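Local coordinates for protein lectin CEL-I, N-acetyl-D-galactosamine-specific C-type (Cucumaria echinata, PDB 4WQQ) that binds carbohydrate in a calcium-dependent manner, natively N-acetylgalactosamine and galactose, and in this engineered form holds mannose at a calcium ion, at residues Gln114-His117 / Trp123-Asn126. The protein carries 3 engineered substitutions. Numbering follows the deposited sequence.
With CA (calcium ion), chain F; MAN (alpha-D-mannopyranose), chain H.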
ATOM      1  N   GLN A 114     -16.139  15.203  14.108  1.00 11.40           N
ATOM      2  CA  GLN A 114     -15.004  14.867  14.929  1.00 11.55           C
ATOM      3  C   GLN A 114     -15.454  13.887  16.044  1.00 10.99           C
ATOM      4  O   GLN A 114     -16.607  13.934  16.477  1.00 11.08           O
ATOM      5  CB  GLN A 114     -14.370  16.148  15.564  1.00 10.97           C
ATOM      6  CG  GLN A 114     -15.339  16.941  16.434  1.00 12.05           C
ATOM      7  CD  GLN A 114     -14.839  18.258  17.003  1.00 11.74           C
ATOM      8  OE1 GLN A 114     -15.511  18.766  17.869  1.00 12.95           O
ATOM      9  NE2 GLN A 114     -13.752  18.849  16.500  1.00 13.49           N
ATOM     10  N   PHE A 115     -14.555  13.033  16.493  1.00 10.68           N
ATOM     11  CA  PHE A 115     -14.761  12.311  17.779  1.00 12.05           C
ATOM     12  C   PHE A 115     -14.541  13.244  18.972  1.00 12.74           C
ATOM     13  O   PHE A 115     -13.577  14.027  19.033  1.00 12.65           O
ATOM     14  CB  PHE A 115     -13.718  11.187  17.949  1.00 12.23           C
ATOM     15  CG  PHE A 115     -13.871   9.977  17.049  1.00 11.60           C
ATOM     16  CD1 PHE A 115     -14.745   9.904  15.989  1.00 12.00           C
ATOM     17  CD2 PHE A 115     -13.075   8.881  17.301  1.00 12.60           C
ATOM     18  CE1 PHE A 115     -14.808   8.787  15.197  1.00 13.19           C
ATOM     19  CE2 PHE A 115     -13.182   7.731  16.556  1.00 13.13           C
ATOM     20  CZ  PHE A 115     -14.029   7.675  15.500  1.00 12.87           C
ATOM     21  N   ARG A 116     -15.381  13.107  19.975  1.00 12.98           N
ATOM     22  CA  ARG A 116     -15.039  13.476  21.350  1.00 14.47           C
ATOM     23  C   ARG A 116     -14.074  12.462  21.982  1.00 12.96           C
ATOM     24  O   ARG A 116     -13.985  11.334  21.533  1.00 13.38           O
ATOM     25  CB  ARG A 116     -16.348  13.506  22.200  1.00 18.23           C
ATOM     26  CG  ARG A 116     -17.313  14.440  21.559  1.00 21.70           C
ATOM     27  CD  ARG A 116     -18.283  15.074  22.481  1.00 32.50           C
ATOM     28  NE  ARG A 116     -18.021  16.507  22.432  1.00 37.24           N
ATOM     29  CZ  ARG A 116     -18.938  17.466  22.209  1.00 41.18           C
ATOM     30  NH1 ARG A 116     -20.279  17.202  22.013  1.00 41.29           N
ATOM     31  NH2 ARG A 116     -18.502  18.712  22.187  1.00 31.09           N
ATOM     32  N   HIS A 117     -13.362  12.895  23.011  1.00 12.66           N
ATOM     33  CA  HIS A 117     -12.433  12.003  23.693  1.00 14.70           C
ATOM     34  C   HIS A 117     -13.184  11.130  24.718  1.00 16.09           C
ATOM     35  O   HIS A 117     -12.568  10.241  25.309  1.00 16.13           O
ATOM     36  CB  HIS A 117     -11.269  12.725  24.394  1.00 14.96           C
ATOM     37  CG  HIS A 117     -11.627  13.522  25.608  1.00 16.27           C
ATOM     38  ND1 HIS A 117     -12.218  14.773  25.551  1.00 17.63           N
ATOM     39  CD2 HIS A 117     -11.459  13.250  26.939  1.00 16.50           C
ATOM     40  CE1 HIS A 117     -12.330  15.252  26.786  1.00 19.17           C
ATOM     41  NE2 HIS A 117     -11.890  14.342  27.634  1.00 17.89           N
ATOM     42  N   TRP A 123     -19.530  11.280  18.218  1.00 13.37           N
ATOM     43  CA  TRP A 123     -19.273  12.315  17.260  1.00 12.55           C
ATOM     44  C   TRP A 123     -19.964  13.637  17.613  1.00 12.66           C
ATOM     45  O   TRP A 123     -21.070  13.672  18.160  1.00 12.15           O
ATOM     46  CB  TRP A 123     -19.756  11.895  15.886  1.00 12.23           C
ATOM     47  CG  TRP A 123     -19.280  10.567  15.365  1.00 12.58           C
ATOM     48  CD1 TRP A 123     -18.381   9.734  15.934  1.00 13.23           C
ATOM     49  CD2 TRP A 123     -19.726   9.938  14.187  1.00 12.77           C
ATOM     50  NE1 TRP A 123     -18.188   8.646  15.145  1.00 13.14           N
ATOM     51  CE2 TRP A 123     -19.014   8.739  14.064  1.00 12.44           C
ATOM     52  CE3 TRP A 123     -20.630  10.283  13.208  1.00 12.80           C
ATOM     53  CZ2 TRP A 123     -19.192   7.902  13.000  1.00 12.89           C
ATOM     54  CZ3 TRP A 123     -20.818   9.456  12.141  1.00 13.41           C
ATOM     55  CH2 TRP A 123     -20.086   8.284  12.034  1.00 12.76           C
ATOM     56  N   ASN A 124     -19.260  14.737  17.273  1.00 11.71           N
ATOM     57  CA  ASN A 124     -19.765  16.079  17.309  1.00 11.32           C
ATOM     58  C   ASN A 124     -19.471  16.759  15.947  1.00 11.92           C
ATOM     59  O   ASN A 124     -18.474  16.432  15.284  1.00 11.78           O
ATOM     60  CB  ASN A 124     -19.040  16.826  18.383  1.00 11.25           C
ATOM     61  CG  ASN A 124     -19.453  18.263  18.460  1.00 10.69           C
ATOM     62  OD1 ASN A 124     -20.627  18.611  18.406  1.00 10.94           O
ATOM     63  ND2 ASN A 124     -18.452  19.133  18.545  1.00 11.14           N
ATOM     64  N   ASP A 125     -20.351  17.669  15.542  1.00 11.48           N
ATOM     65  CA  ASP A 125     -20.076  18.618  14.495  1.00 12.41           C
ATOM     66  C   ASP A 125     -19.458  19.889  15.081  1.00 12.23           C
ATOM     67  O   ASP A 125     -19.880  20.398  16.145  1.00 10.79           O
ATOM     68  CB  ASP A 125     -21.302  18.897  13.613  1.00 11.66           C
ATOM     69  CG  ASP A 125     -22.495  19.498  14.400  1.00 12.90           C
ATOM     70  OD1 ASP A 125     -22.591  19.392  15.653  1.00 12.36           O
ATOM     71  OD2 ASP A 125     -23.374  20.020  13.729  1.00 14.21           O
ATOM     72  N   ASN A 126     -18.486  20.427  14.351  1.00 11.88           N
ATOM     73  CA  ASN A 126     -17.834  21.624  14.821  1.00 11.32           C
ATOM     74  C   ASN A 126     -17.554  22.551  13.611  1.00 12.04           C
ATOM     75  O   ASN A 126     -17.838  22.215  12.445  1.00 11.72           O
ATOM     76  CB  ASN A 126     -16.587  21.249  15.641  1.00 11.59           C
ATOM     77  CG  ASN A 126     -16.313  22.218  16.807  1.00 11.49           C
ATOM     78  OD1 ASN A 126     -16.526  23.437  16.696  1.00 12.13           O
ATOM     79  ND2 ASN A 126     -15.803  21.690  17.938  1.00 12.27           N
TER
HETATM   80 CA    CA F 202     -21.896  20.448  17.568  1.00 13.06          CA
HETATM   81  C1  MAN H 204     -20.445  22.480  22.819  1.00 21.02           C
HETATM   82  C2  MAN H 204     -21.555  21.774  22.098  1.00 19.64           C
HETATM   83  C3  MAN H 204     -21.118  21.204  20.756  1.00 15.26           C
HETATM   84  C4  MAN H 204     -20.329  22.267  20.007  1.00 16.26           C
HETATM   85  C5  MAN H 204     -19.083  22.599  20.859  1.00 19.08           C
HETATM   86  C6  MAN H 204     -18.090  23.570  20.267  1.00 27.25           C
HETATM   87  O1  MAN H 204     -19.657  21.425  23.300  1.00 28.28           O
HETATM   88  O2  MAN H 204     -22.488  22.794  21.862  1.00 21.75           O
HETATM   89  O3  MAN H 204     -22.303  20.882  20.035  1.00 15.44           O
HETATM   90  O4  MAN H 204     -20.006  21.708  18.748  1.00 13.34           O
HETATM   91  O5  MAN H 204     -19.630  23.343  22.013  1.00 23.40           O
HETATM   92  O6  MAN H 204     -18.978  24.612  19.918  1.00 36.53           O
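Gln114 and Asn124 form the antiparallel hydrogen-bonded pair of a beta hairpin, strands 112-116 and 123-126, in the C-type lectin fold; strand 123-126 supplies part of the calcium and sugar site. The backbone evidence is a pair of bonds, Asn124 N to Gln114 O at 2.9 Å and the more bent Gln114 N to Asn124 O (137° at the hydrogen). Packing is tight on the inner side: Phe115 and Trp123 lie side by side with planes 9° apart but slid, so that the rings barely overlap, and Phe115 CE1 comes 3.4 Å from Trp123 NE1. That nitrogen is hydrogen-bonded to Gln55 OE1, on helix 52-65, which also covers Phe115. The looser edge is at Arg116, which is partly exposed; one face of its guanidinium stacks on the Asn124 amide, while NH2 makes a weak hydrogen bond to mannose O1. Asn124 itself is firmly held: chi1 of 177° carries its amide out toward the metal, where OD1 coordinates calcium at 2.4 Å, and ND2 separately hydrogen-bonds mannose O4 at 3.0 Å. Asp125 adds O and OD1, and Glu110 and the engineered Glu102 and Asn104 complete the coordination. Behind Asn124, Gln114 OE1 accepts hydrogen bonds from Asn124 ND2 at 3.0 Å and, from the same face of its amide, Asn126 ND2 at 2.9 Å.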